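PDB 5IM3: ribonucleoside-diphosphate reductase from Pseudomonas aeruginosa, which binds the allosteric nucleotide dATP and probably reduces ribonucleoside diphosphates to the deoxyribonucleotides needed for DNA synthesis. Local coordinates for residues 169-174 / 245-250; 290-295 / 318-323; 878-883 / 904-909; 466-471 / 480-485. All coordinates share one frame; numbering follows the deposited sequence.

Contact 1. Residues 169-174 / 245-250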
loop_
_atom_site.group_PDB
_atom_site.type_symbol
_atom_site.label_atom_id
_atom_site.label_comp_id
_atom_site.label_asym_id
_atom_site.label_seq_id
_atom_site.Cartn_x
_atom_site.Cartn_y
_atom_site.Cartn_z
ATOM N N ILE A 169 55.771 18.937 -21.051
ATOM C CA ILE A 169 54.393 19.347 -21.306
ATOM C C ILE A 169 54.157 19.511 -22.801
ATOM O O ILE A 169 53.034 19.315 -23.282
ATOM C CB ILE A 169 54.045 20.635 -20.532
ATOM C CG1 ILE A 169 54.748 21.849 -21.136
ATOM C CG2 ILE A 169 54.403 20.496 -19.062
ATOM C CD1 ILE A 169 53.841 22.702 -22.007
ATOM N N SER A 170 55.196 19.862 -23.561
ATOM C CA SER A 170 55.046 19.971 -25.008
ATOM C C SER A 170 54.949 18.592 -25.646
ATOM O O SER A 170 54.063 18.336 -26.469
ATOM C CB SER A 170 56.211 20.761 -25.603
ATOM O OG SER A 170 56.050 20.914 -27.002
ATOM N N GLU A 171 55.857 17.687 -25.278
ATOM C CA GLU A 171 55.757 16.310 -25.744
ATOM C C GLU A 171 54.470 15.645 -25.274
ATOM O O GLU A 171 54.050 14.646 -25.867
ATOM C CB GLU A 171 56.977 15.509 -25.277
ATOM C CG GLU A 171 58.299 15.988 -25.884
ATOM C CD GLU A 171 59.495 15.146 -25.462
ATOM O OE1 GLU A 171 59.360 14.333 -24.521
ATOM O OE2 GLU A 171 60.573 15.299 -26.078
ATOM N N ALA A 172 53.830 16.180 -24.229
ATOM C CA ALA A 172 52.564 15.630 -23.755
ATOM C C ALA A 172 51.385 16.135 -24.579
ATOM O O ALA A 172 50.467 15.365 -24.887
ATOM C CB ALA A 172 52.361 15.974 -22.280
ATOM N N CYS A 173 51.384 17.422 -24.936
ATOM C CA CYS A 173 50.341 17.986 -25.787
ATOM C C CYS A 173 50.549 17.665 -27.259
ATOM O O CYS A 173 49.765 18.126 -28.096
ATOM C CB CYS A 173 50.274 19.506 -25.604
ATOM S SG CYS A 173 49.632 20.041 -24.002
ATOM N N GLU A 174 51.579 16.891 -27.588
ATOM C CA GLU A 174 51.903 16.601 -28.976
ATOM C C GLU A 174 50.780 15.819 -29.648
ATOM O O GLU A 174 50.280 14.831 -29.103
ATOM C CB GLU A 174 53.212 15.814 -29.034
ATOM C CG GLU A 174 53.682 15.464 -30.431
ATOM C CD GLU A 174 54.989 14.701 -30.415
ATOM O OE1 GLU A 174 55.446 14.336 -29.311
ATOM O OE2 GLU A 174 55.561 14.467 -31.502
ATOM N N ALA A 245 64.248 10.765 -17.172
ATOM C CA ALA A 245 64.182 10.700 -18.626
ATOM C C ALA A 245 62.874 11.309 -19.112
ATOM O O ALA A 245 61.875 11.327 -18.387
ATOM C CB ALA A 245 64.311 9.254 -19.121
ATOM N N THR A 246 62.898 11.808 -20.350
ATOM C CA THR A 246 61.724 12.334 -21.027
ATOM C C THR A 246 61.171 11.283 -21.987
ATOM O O THR A 246 61.711 10.183 -22.124
ATOM C CB THR A 246 62.061 13.628 -21.776
ATOM O OG1 THR A 246 63.057 13.364 -22.772
ATOM C CG2 THR A 246 62.575 14.693 -20.818
ATOM N N HIS A 247 60.084 11.632 -22.674
ATOM C CA HIS A 247 59.421 10.688 -23.566
ATOM C C HIS A 247 60.306 10.312 -24.750
ATOM O O HIS A 247 60.739 9.162 -24.858
ATOM C CB HIS A 247 58.093 11.254 -24.071
ATOM C CG HIS A 247 57.434 10.397 -25.105
ATOM N ND1 HIS A 247 57.243 10.813 -26.406
ATOM C CD2 HIS A 247 56.941 9.137 -25.036
ATOM C CE1 HIS A 247 56.652 9.852 -27.091
ATOM N NE2 HIS A 247 56.457 8.823 -26.284
ATOM N N HIS A 248 60.574 11.261 -25.651
ATOM C CA HIS A 248 61.378 10.944 -26.829
ATOM C C HIS A 248 62.755 10.411 -26.459
ATOM O O HIS A 248 63.415 9.790 -27.299
ATOM C CB HIS A 248 61.510 12.174 -27.726
ATOM C CG HIS A 248 60.265 12.488 -28.496
ATOM N ND1 HIS A 248 59.371 13.459 -28.101
ATOM C CD2 HIS A 248 59.758 11.949 -29.631
ATOM C CE1 HIS A 248 58.370 13.510 -28.964
ATOM N NE2 HIS A 248 58.583 12.605 -29.901
ATOM N N GLU A 249 63.203 10.640 -25.224
ATOM C CA GLU A 249 64.416 9.999 -24.737
ATOM C C GLU A 249 64.249 8.489 -24.605
ATOM O O GLU A 249 65.251 7.768 -24.546
ATOM C CB GLU A 249 64.810 10.612 -23.393
ATOM C CG GLU A 249 66.295 10.572 -23.090
ATOM C CD GLU A 249 66.645 11.362 -21.841
ATOM O OE1 GLU A 249 67.505 10.899 -21.061
ATOM O OE2 GLU A 249 66.049 12.441 -21.634
ATOM N N MET A 250 63.008 7.996 -24.560
ATOM C CA MET A 250 62.754 6.560 -24.524
ATOM C C MET A 250 63.069 5.873 -25.842
ATOM O O MET A 250 63.147 4.640 -25.874
ATOM C CB MET A 250 61.293 6.283 -24.165
ATOM C CG MET A 250 60.938 6.579 -22.729
ATOM S SD MET A 250 61.900 5.584 -21.575
ATOM C CE MET A 250 63.080 6.818 -21.047
#

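Contact 2. Residues 290-295 / 318-323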
loop_
_atom_site.group_PDB
_atom_site.type_symbol
_atom_site.label_atom_id
_atom_site.label_comp_id
_atom_site.label_asym_id
_atom_site.label_seq_id
_atom_site.Cartn_x
_atom_site.Cartn_y
_atom_site.Cartn_z
ATOM N N GLU A 290 56.595 5.455 -29.004
ATOM C CA GLU A 290 55.485 6.358 -29.288
ATOM C C GLU A 290 54.141 5.783 -28.858
ATOM O O GLU A 290 53.187 6.545 -28.677
ATOM C CB GLU A 290 55.451 6.696 -30.777
ATOM C CG GLU A 290 56.507 7.710 -31.210
ATOM C CD GLU A 290 56.214 9.122 -30.723
ATOM O OE1 GLU A 290 55.137 9.345 -30.133
ATOM O OE2 GLU A 290 57.060 10.016 -30.938
ATOM N N ARG A 291 54.036 4.465 -28.690
ATOM C CA ARG A 291 52.763 3.882 -28.282
ATOM C C ARG A 291 52.406 4.204 -26.838
ATOM O O ARG A 291 51.269 3.948 -26.430
ATOM C CB ARG A 291 52.793 2.371 -28.506
ATOM C CG ARG A 291 53.251 2.007 -29.910
ATOM C CD ARG A 291 52.939 0.572 -30.271
ATOM N NE ARG A 291 53.565 0.193 -31.534
ATOM C CZ ARG A 291 53.315 -0.939 -32.184
ATOM N NH1 ARG A 291 52.440 -1.807 -31.695
ATOM N NH2 ARG A 291 53.936 -1.199 -33.327
ATOM N N ASP A 292 53.334 4.771 -26.063
ATOM C CA ASP A 292 52.982 5.289 -24.745
ATOM C C ASP A 292 52.011 6.458 -24.848
ATOM O O ASP A 292 51.228 6.701 -23.922
ATOM C CB ASP A 292 54.242 5.720 -23.993
ATOM C CG ASP A 292 54.960 4.559 -23.337
ATOM O OD1 ASP A 292 54.543 3.399 -23.543
ATOM O OD2 ASP A 292 55.948 4.805 -22.613
ATOM N N GLN A 293 52.046 7.194 -25.960
ATOM C CA GLN A 293 51.146 8.323 -26.150
ATOM C C GLN A 293 49.691 7.894 -26.306
ATOM O O GLN A 293 48.801 8.748 -26.225
ATOM C CB GLN A 293 51.577 9.133 -27.377
ATOM C CG GLN A 293 53.051 9.540 -27.391
ATOM C CD GLN A 293 53.442 10.386 -26.193
ATOM O OE1 GLN A 293 53.621 9.871 -25.091
ATOM N NE2 GLN A 293 53.573 11.691 -26.405
ATOM N N GLN A 294 49.430 6.602 -26.518
ATOM C CA GLN A 294 48.070 6.124 -26.736
ATOM C C GLN A 294 47.243 6.084 -25.459
ATOM O O GLN A 294 46.012 6.024 -25.539
ATOM C CB GLN A 294 48.098 4.720 -27.350
ATOM C CG GLN A 294 48.888 4.613 -28.645
ATOM C CD GLN A 294 49.120 3.177 -29.069
ATOM O OE1 GLN A 294 48.778 2.239 -28.345
ATOM N NE2 GLN A 294 49.709 2.996 -30.246
ATOM N N PHE A 295 47.882 6.132 -24.295
ATOM C CA PHE A 295 47.214 5.805 -23.044
ATOM C C PHE A 295 46.288 6.921 -22.583
ATOM O O PHE A 295 46.666 8.098 -22.570
ATOM C CB PHE A 295 48.242 5.519 -21.951
ATOM C CG PHE A 295 48.809 4.134 -22.003
ATOM C CD1 PHE A 295 48.028 3.042 -21.669
ATOM C CD2 PHE A 295 50.126 3.924 -22.371
ATOM C CE1 PHE A 295 48.545 1.765 -21.711
ATOM C CE2 PHE A 295 50.650 2.650 -22.416
ATOM C CZ PHE A 295 49.859 1.569 -22.086
ATOM N N LEU A 318 57.991 -0.790 -17.232
ATOM C CA LEU A 318 57.401 0.279 -18.024
ATOM C C LEU A 318 56.378 -0.275 -19.013
ATOM O O LEU A 318 56.412 -1.459 -19.358
ATOM C CB LEU A 318 58.493 1.047 -18.764
ATOM C CG LEU A 318 59.287 2.021 -17.887
ATOM C CD1 LEU A 318 60.541 2.512 -18.589
ATOM C CD2 LEU A 318 58.410 3.202 -17.484
ATOM N N PRO A 319 55.459 0.567 -19.496
ATOM C CA PRO A 319 54.311 0.028 -20.251
ATOM C C PRO A 319 54.695 -0.806 -21.464
ATOM O O PRO A 319 54.150 -1.901 -21.648
ATOM C CB PRO A 319 53.534 1.293 -20.643
ATOM C CG PRO A 319 53.914 2.304 -19.623
ATOM C CD PRO A 319 55.357 2.026 -19.313
ATOM N N GLN A 320 55.603 -0.320 -22.311
ATOM C CA GLN A 320 55.967 -1.090 -23.497
ATOM C C GLN A 320 56.733 -2.352 -23.131
ATOM O O GLN A 320 56.663 -3.350 -23.858
ATOM C CB GLN A 320 56.786 -0.233 -24.461
ATOM C CG GLN A 320 56.054 0.997 -24.969
ATOM C CD GLN A 320 54.694 0.663 -25.563
ATOM O OE1 GLN A 320 54.592 -0.109 -26.515
ATOM N NE2 GLN A 320 53.639 1.235 -24.988
ATOM N N ILE A 321 57.470 -2.331 -22.019
ATOM C CA ILE A 321 58.135 -3.541 -21.556
ATOM C C ILE A 321 57.115 -4.505 -20.965
ATOM O O ILE A 321 57.270 -5.726 -21.074
ATOM C CB ILE A 321 59.249 -3.172 -20.555
ATOM C CG1 ILE A 321 60.464 -2.626 -21.320
ATOM C CG2 ILE A 321 59.638 -4.370 -19.688
ATOM C CD1 ILE A 321 61.592 -2.114 -20.438
ATOM N N PHE A 322 56.058 -3.981 -20.341
ATOM C CA PHE A 322 54.961 -4.833 -19.897
ATOM C C PHE A 322 54.368 -5.608 -21.066
ATOM O O PHE A 322 54.233 -6.835 -21.008
ATOM C CB PHE A 322 53.887 -3.987 -19.206
ATOM C CG PHE A 322 52.571 -4.695 -19.032
ATOM C CD1 PHE A 322 52.407 -5.655 -18.046
ATOM C CD2 PHE A 322 51.498 -4.396 -19.853
ATOM C CE1 PHE A 322 51.193 -6.305 -17.885
ATOM C CE2 PHE A 322 50.282 -5.038 -19.697
ATOM C CZ PHE A 322 50.130 -5.993 -18.711
ATOM N N PHE A 323 54.017 -4.905 -22.146
ATOM C CA PHE A 323 53.460 -5.584 -23.310
ATOM C C PHE A 323 54.458 -6.564 -23.907
ATOM O O PHE A 323 54.062 -7.619 -24.416
ATOM C CB PHE A 323 53.025 -4.561 -24.364
ATOM C CG PHE A 323 51.785 -3.794 -23.995
ATOM C CD1 PHE A 323 50.681 -4.440 -23.463
ATOM C CD2 PHE A 323 51.723 -2.420 -24.183
ATOM C CE1 PHE A 323 49.541 -3.738 -23.123
ATOM C CE2 PHE A 323 50.583 -1.711 -23.845
ATOM C CZ PHE A 323 49.490 -2.376 -23.311
#

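Contact 3. Residues 878-883 / 904-909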
loop_
_atom_site.group_PDB
_atom_site.type_symbol
_atom_site.label_atom_id
_atom_site.label_comp_id
_atom_site.label_asym_id
_atom_site.label_seq_id
_atom_site.Cartn_x
_atom_site.Cartn_y
_atom_site.Cartn_z
ATOM N N LEU A 878 20.890 -7.148 -19.786
ATOM C CA LEU A 878 19.675 -6.534 -20.296
ATOM C C LEU A 878 19.233 -5.423 -19.359
ATOM O O LEU A 878 19.278 -5.572 -18.133
ATOM C CB LEU A 878 18.560 -7.566 -20.467
ATOM C CG LEU A 878 18.772 -8.584 -21.591
ATOM C CD1 LEU A 878 17.605 -9.549 -21.644
ATOM C CD2 LEU A 878 18.945 -7.902 -22.941
ATOM N N TYR A 879 18.821 -4.306 -19.952
ATOM C CA TYR A 879 18.402 -3.121 -19.218
ATOM C C TYR A 879 16.934 -2.868 -19.520
ATOM O O TYR A 879 16.545 -2.763 -20.687
ATOM C CB TYR A 879 19.260 -1.916 -19.602
ATOM C CG TYR A 879 20.733 -2.164 -19.391
ATOM C CD1 TYR A 879 21.495 -2.802 -20.361
ATOM C CD2 TYR A 879 21.360 -1.774 -18.216
ATOM C CE1 TYR A 879 22.841 -3.038 -20.168
ATOM C CE2 TYR A 879 22.706 -2.004 -18.017
ATOM C CZ TYR A 879 23.440 -2.638 -18.993
ATOM O OH TYR A 879 24.780 -2.869 -18.789
ATOM N N ILE A 880 16.121 -2.786 -18.473
ATOM C CA ILE A 880 14.680 -2.659 -18.614
ATOM C C ILE A 880 14.211 -1.572 -17.662
ATOM O O ILE A 880 14.291 -1.736 -16.439
ATOM C CB ILE A 880 13.951 -3.979 -18.333
ATOM C CG1 ILE A 880 14.387 -5.039 -19.351
ATOM C CG2 ILE A 880 12.439 -3.760 -18.368
ATOM C CD1 ILE A 880 13.721 -6.386 -19.177
ATOM N N ALA A 881 13.729 -0.467 -18.218
ATOM C CA ALA A 881 13.005 0.527 -17.446
ATOM C C ALA A 881 11.511 0.250 -17.550
ATOM O O ALA A 881 11.039 -0.357 -18.516
ATOM C CB ALA A 881 13.323 1.939 -17.937
ATOM N N GLY A 882 10.771 0.692 -16.539
ATOM C CA GLY A 882 9.362 0.367 -16.441
ATOM C C GLY A 882 9.143 -0.779 -15.478
ATOM O O GLY A 882 8.234 -0.736 -14.644
ATOM N N ALA A 883 9.981 -1.809 -15.597
ATOM C CA ALA A 883 10.003 -2.944 -14.679
ATOM C C ALA A 883 8.609 -3.460 -14.348
ATOM O O ALA A 883 7.980 -3.006 -13.386
ATOM C CB ALA A 883 10.730 -2.572 -13.387
ATOM N N TYR A 904 22.341 -12.718 -19.068
ATOM C CA TYR A 904 23.223 -12.436 -17.946
ATOM C C TYR A 904 22.464 -11.615 -16.908
ATOM O O TYR A 904 21.311 -11.930 -16.595
ATOM C CB TYR A 904 24.479 -11.719 -18.462
ATOM C CG TYR A 904 25.695 -11.737 -17.552
ATOM C CD1 TYR A 904 25.775 -12.592 -16.461
ATOM C CD2 TYR A 904 26.763 -10.880 -17.791
ATOM C CE1 TYR A 904 26.886 -12.594 -15.637
ATOM C CE2 TYR A 904 27.872 -10.874 -16.972
ATOM C CZ TYR A 904 27.932 -11.730 -15.899
ATOM O OH TYR A 904 29.043 -11.722 -15.089
ATOM N N TYR A 905 23.080 -10.562 -16.374
ATOM C CA TYR A 905 22.417 -9.739 -15.373
ATOM C C TYR A 905 21.167 -9.082 -15.941
ATOM O O TYR A 905 21.102 -8.726 -17.120
ATOM C CB TYR A 905 23.351 -8.644 -14.863
ATOM C CG TYR A 905 24.432 -9.111 -13.925
ATOM C CD1 TYR A 905 24.148 -9.388 -12.596
ATOM C CD2 TYR A 905 25.743 -9.246 -14.359
ATOM C CE1 TYR A 905 25.137 -9.805 -11.729
ATOM C CE2 TYR A 905 26.738 -9.659 -13.501
ATOM C CZ TYR A 905 26.432 -9.936 -12.189
ATOM O OH TYR A 905 27.429 -10.350 -11.333
ATOM N N LEU A 906 20.172 -8.912 -15.078
ATOM C CA LEU A 906 19.038 -8.043 -15.349
ATOM C C LEU A 906 19.235 -6.753 -14.563
ATOM O O LEU A 906 19.405 -6.786 -13.338
ATOM C CB LEU A 906 17.716 -8.711 -14.968
ATOM C CG LEU A 906 16.487 -7.796 -14.999
ATOM C CD1 LEU A 906 16.189 -7.327 -16.414
ATOM C CD2 LEU A 906 15.290 -8.504 -14.404
ATOM N N ARG A 907 19.235 -5.627 -15.268
ATOM C CA ARG A 907 19.248 -4.305 -14.654
ATOM C C ARG A 907 17.861 -3.707 -14.851
ATOM O O ARG A 907 17.465 -3.404 -15.980
ATOM C CB ARG A 907 20.334 -3.428 -15.270
ATOM C CG ARG A 907 21.738 -3.999 -15.135
ATOM C CD ARG A 907 22.291 -3.803 -13.732
ATOM N NE ARG A 907 23.671 -4.277 -13.629
ATOM C CZ ARG A 907 24.045 -5.422 -13.064
ATOM N NH1 ARG A 907 23.147 -6.238 -12.525
ATOM N NH2 ARG A 907 25.330 -5.750 -13.030
ATOM N N ALA A 908 17.116 -3.562 -13.758
ATOM C CA ALA A 908 15.714 -3.175 -13.813
ATOM C C ALA A 908 15.472 -1.916 -12.989
ATOM O O ALA A 908 15.996 -1.773 -11.880
ATOM C CB ALA A 908 14.815 -4.308 -13.308
ATOM N N LEU A 909 14.671 -1.008 -13.545
ATOM C CA LEU A 909 14.229 0.200 -12.859
ATOM C C LEU A 909 12.710 0.236 -12.863
ATOM O O LEU A 909 12.087 0.117 -13.924
ATOM C CB LEU A 909 14.775 1.464 -13.529
ATOM C CG LEU A 909 16.283 1.709 -13.482
ATOM C CD1 LEU A 909 16.612 3.028 -14.169
ATOM C CD2 LEU A 909 16.802 1.700 -12.048
#

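Contact 4. Residues 466-471 / 480-485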
loop_
_atom_site.group_PDB
_atom_site.type_symbol
_atom_site.label_atom_id
_atom_site.label_comp_id
_atom_site.label_asym_id
_atom_site.label_seq_id
_atom_site.Cartn_x
_atom_site.Cartn_y
_atom_site.Cartn_z
ATOM N N GLU A 466 15.083 -19.131 -4.862
ATOM C CA GLU A 466 14.992 -18.190 -3.753
ATOM C C GLU A 466 16.296 -18.049 -2.986
ATOM O O GLU A 466 16.329 -17.354 -1.966
ATOM C CB GLU A 466 13.880 -18.610 -2.791
ATOM C CG GLU A 466 12.524 -18.774 -3.445
ATOM C CD GLU A 466 11.391 -18.704 -2.439
ATOM O OE1 GLU A 466 10.227 -18.540 -2.863
ATOM O OE2 GLU A 466 11.666 -18.797 -1.223
ATOM N N LEU A 467 17.372 -18.680 -3.458
ATOM C CA LEU A 467 18.620 -18.699 -2.702
ATOM C C LEU A 467 19.195 -17.309 -2.453
ATOM O O LEU A 467 19.992 -17.149 -1.523
ATOM C CB LEU A 467 19.654 -19.559 -3.433
ATOM C CG LEU A 467 19.446 -21.075 -3.373
ATOM C CD1 LEU A 467 20.413 -21.790 -4.308
ATOM C CD2 LEU A 467 19.617 -21.582 -1.947
ATOM N N ARG A 468 18.821 -16.302 -3.244
ATOM C CA ARG A 468 19.410 -14.973 -3.120
ATOM C C ARG A 468 18.443 -13.937 -2.548
ATOM O O ARG A 468 18.705 -12.734 -2.647
ATOM C CB ARG A 468 19.948 -14.511 -4.474
ATOM C CG ARG A 468 21.105 -15.363 -5.003
ATOM C CD ARG A 468 22.356 -15.228 -4.141
ATOM N NE ARG A 468 22.843 -13.851 -4.105
ATOM C CZ ARG A 468 23.828 -13.373 -4.860
ATOM N NH1 ARG A 468 24.468 -14.157 -5.721
ATOM N NH2 ARG A 468 24.184 -12.101 -4.746
ATOM N N LYS A 469 17.341 -14.373 -1.939
ATOM C CA LYS A 469 16.473 -13.441 -1.230
ATOM C C LYS A 469 17.213 -12.830 -0.047
ATOM O O LYS A 469 18.028 -13.488 0.605
ATOM C CB LYS A 469 15.206 -14.147 -0.743
ATOM C CG LYS A 469 14.125 -14.326 -1.801
ATOM C CD LYS A 469 12.802 -14.734 -1.159
ATOM C CE LYS A 469 11.644 -14.614 -2.138
ATOM N NZ LYS A 469 10.313 -14.909 -1.519
ATOM N N ASN A 470 16.925 -11.557 0.232
ATOM C CA ASN A 470 17.595 -10.874 1.336
ATOM C C ASN A 470 17.094 -11.370 2.688
ATOM O O ASN A 470 17.865 -11.439 3.653
ATOM C CB ASN A 470 17.386 -9.364 1.223
ATOM C CG ASN A 470 17.664 -8.840 -0.169
ATOM O OD1 ASN A 470 16.796 -8.229 -0.797
ATOM N ND2 ASN A 470 18.876 -9.074 -0.662
ATOM N N THR A 471 15.813 -11.712 2.783
ATOM C CA THR A 471 15.198 -12.132 4.032
ATOM C C THR A 471 14.832 -13.611 3.975
ATOM O O THR A 471 14.960 -14.272 2.939
ATOM C CB THR A 471 13.952 -11.289 4.326
ATOM O OG1 THR A 471 12.996 -11.466 3.272
ATOM C CG2 THR A 471 14.322 -9.813 4.435
ATOM N N ASP A 480 26.571 -15.633 -1.125
ATOM C CA ASP A 480 27.892 -15.432 -1.707
ATOM C C ASP A 480 28.110 -16.315 -2.927
ATOM O O ASP A 480 29.250 -16.523 -3.345
ATOM C CB ASP A 480 28.972 -15.683 -0.657
ATOM C CG ASP A 480 28.701 -14.940 0.638
ATOM O OD1 ASP A 480 29.099 -13.762 0.746
ATOM O OD2 ASP A 480 28.080 -15.533 1.546
ATOM N N MET A 481 27.033 -16.822 -3.516
ATOM C CA MET A 481 27.097 -17.733 -4.647
ATOM C C MET A 481 26.091 -17.289 -5.692
ATOM O O MET A 481 24.965 -16.909 -5.356
ATOM C CB MET A 481 26.794 -19.177 -4.208
ATOM C CG MET A 481 26.977 -20.226 -5.292
ATOM S SD MET A 481 26.313 -21.839 -4.830
ATOM C CE MET A 481 24.562 -21.539 -5.051
ATOM N N ASN A 482 26.498 -17.328 -6.953
ATOM C CA ASN A 482 25.590 -17.020 -8.044
ATOM C C ASN A 482 24.807 -18.270 -8.438
ATOM O O ASN A 482 25.214 -19.401 -8.169
ATOM C CB ASN A 482 26.352 -16.463 -9.254
ATOM C CG ASN A 482 26.961 -15.087 -8.990
ATOM O OD1 ASN A 482 28.156 -14.876 -9.197
ATOM N ND2 ASN A 482 26.142 -14.148 -8.541
ATOM N N THR A 483 23.665 -18.044 -9.079
ATOM C CA THR A 483 22.784 -19.112 -9.520
ATOM C C THR A 483 22.330 -18.820 -10.941
ATOM O O THR A 483 22.228 -17.657 -11.346
ATOM C CB THR A 483 21.550 -19.244 -8.607
ATOM O OG1 THR A 483 20.865 -17.993 -8.560
ATOM C CG2 THR A 483 21.946 -19.648 -7.190
ATOM N N ALA A 484 22.051 -19.883 -11.698
ATOM C CA ALA A 484 21.530 -19.729 -13.048
ATOM C C ALA A 484 20.607 -20.891 -13.379
ATOM O O ALA A 484 20.857 -22.026 -12.970
ATOM C CB ALA A 484 22.654 -19.646 -14.084
ATOM N N ASN A 485 19.544 -20.596 -14.125
ATOM C CA ASN A 485 18.654 -21.626 -14.640
ATOM C C ASN A 485 19.236 -22.260 -15.898
ATOM O O ASN A 485 19.720 -21.565 -16.796
ATOM C CB ASN A 485 17.278 -21.038 -14.961
ATOM C CG ASN A 485 16.497 -20.651 -13.720
ATOM O OD1 ASN A 485 16.205 -19.473 -13.496
ATOM N ND2 ASN A 485 16.134 -21.643 -12.916
#

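Contact 1. Residues 169-174 / 245-250
The His248 ring meets Glu171 OE2 and Glu174 OE1 at its edge, near its plane. One face of the same ring is covered by its neighbour His247, whose ND1 sits over the centre, 3.8 Å above the plane. Glu171 OE2 accepts a hydrogen bond from His248 ND1 at 3.0 Å. OE2 lies near the plane of the ring, but ND1 meets it from above the carboxylate plane, and the two planes are 75° apart. Glu174 reaches His248 tip to tip, with OE1 3.1 Å from His248 CE1. Its CG is anti to the backbone N (chi1 -179°), and the extended chain beyond it carries the carboxylate out to the ring. The other oxygen of Glu171, OE1, takes weak bonds from the backbone: 3.4 Å from His247 N and 3.5 Å from His248 N. The His247 ring bonds through NE2 to His289 O. The contact joins the last part of helix 162-173, in the second ATP cone, to the turn His247-Met250 that leads into helix 250-267. Arg225 of helix 219-239 bonds the carbonyls of Ala172 and Glu174. Glu174 OE1 is buried here without a polar partner. Two carboxylates at one imidazole edge would probably stabilise a positive charge on His248.

Contact 2. Residues 290-295 / 318-323
Asp292 and Gln320 form the polar link. Gln320 NE2 donates to Asp292 OD1 at 2.8 Å, with an N-H...O angle of 148°. The donor comes nearly along the C-O axis of OD1, while the carboxylate and amide planes stand 61° apart. In Gln320 the bend at chi2 (-53°) turns CD toward residues 290-295. Asp292 OD2 is held by Tyr254 OH of helix 250-267, so both carboxylate oxygens have a donor. Gln320 OE1 has a weak bond to Tyr345 OH.

The segments belong to the helical region of the all-alpha domain. Residues 290-294 are the end of a 3-10 segment ahead of helix 297-307. Leu318 is the N-cap residue of helix 319-330, and Pro319 and Gln320 are in its first turn. The contact thus joins the 3-10 segment to the start of that helix.

Apolar contacts lie beside the polar pair. Phe295 CE2 touches Pro319 CB at 3.6 Å. Phe295 and Phe323 approach tip to tip, with Phe295 CZ 3.8 Å from Phe323 CE2. Phe351 meets the Phe295 ring edge-to-face. Phe323 also packs on Leu348 of helix 337-349.

A van der Waals contact sets the Arg291 chain against the Gln320 amide. The two side chains cross at about a right angle. Arg291 CB lies 3.7 Å from Gln320 OE1, while the guanidinium end leads away from helix 319-330.

Contact 3. Residues 878-883 / 904-909
Leu878 and Leu906 start four parallel beta bridges, which continue through Tyr879-Arg907, Ile880-Ala908 and Ala881-Leu909. This is a beta-alpha-beta crossover: helix 885-897 connects strands 878-881 and 906-909, which run 12° from parallel. Four backbone hydrogen bonds hold the pair. Leu878 N bonds Tyr905 O at 3.1 Å, and Leu878 O takes Arg907 N at 2.9 Å. Ile880 N bonds Arg907 O at 2.9 Å, and Ile880 O takes Leu909 N at 3.0 Å. Tyr879 CA and Ala908 CA add C-H...O contacts to Arg907 O and Ile880 O, respectively.

On the face of Leu878, Ile880, Leu906 and Ala908, Ile880 CD1 meets Leu906 CD1 at 3.8 Å. Tyr892 of the connecting helix packs against Leu878 and Leu906, and Leu888 against Ile880. Helix 544-558 adds Leu555 and Phe556 to this side.

Tyr879 and Arg907 lie side by side on the other face, pointing the same way. The Tyr879 hydroxyl bonds Glu786. Arg907 bends at chi2, and its NH2 stands 3.6 Å above the Tyr905 ring plane, offset toward the rim. Tyr879 CD2 is 3.5 Å from Arg907 CB, and Tyr879 CE2 is 3.6 Å from Arg907 CG.

Contact 4. Residues 466-471 / 480-485
Arg468 reaches across to the backbone of Met481. Its CB points toward residues 480-485. CG lies 4.2 Å from Met481 O. The bend at chi2 (-67°) brings CD to 3.3 Å from Met481 O. A second bend, at chi3, turns NE. NE and CZ stand farther from that oxygen than CD does. At the tip, NH1 donates a hydrogen bond to Met481 O at 2.8 Å. The bond is bent, with an N-H...O angle of 138°. NH1 approaches from above the carbonyl plane, 58° out of it. Thr558 of helix 544-558 packs on Arg468.

Both segments belong to the barrel domain, the ten-stranded alpha-beta barrel of ribonucleotide reductase. Residues 466-469 make a type I turn after helix 461-465, and the chain then loops back into strand 482-487. This strand lies between strands 450-455 and 562-565 and is parallel to both. Backbone hydrogen bonds tie Asn482 to Val450 and Ala452 on one side, and Thr483 to Trp562 on the other.

Next to Arg468, Leu467 makes the apolar part of the contact. Leu467 CD1 meets Thr483 CG2 at 3.9 Å and Met481 CE at 4.2 Å. Val427 and Val433 of helix 427-440 pack on Leu467 and Met481 respectively.

Overall arrangement
Along the chain the order is contact 1, contact 2, contact 4, contact 3. Contacts 1 and 2 are neighbours, with centres 13 Å apart. They touch through Glu171, His247 and His248 against Glu290 and Gln293; Glu171 of the second ATP cone meets Gln293 of the all-alpha region. Helix 250-267 follows contact 1 and covers part of contact 2. Contacts 3 and 4 lie on the opposite side of the chain's centre, in the barrel domain. Their centres are 17 Å apart, and helix 544-558 packs on both. Contact 4 includes strand 482-487 of the large mixed sheet; contact 3 is a separate strand pair. One pair thus lies where cone meets helical region, the other within the barrel domain, without direct touch.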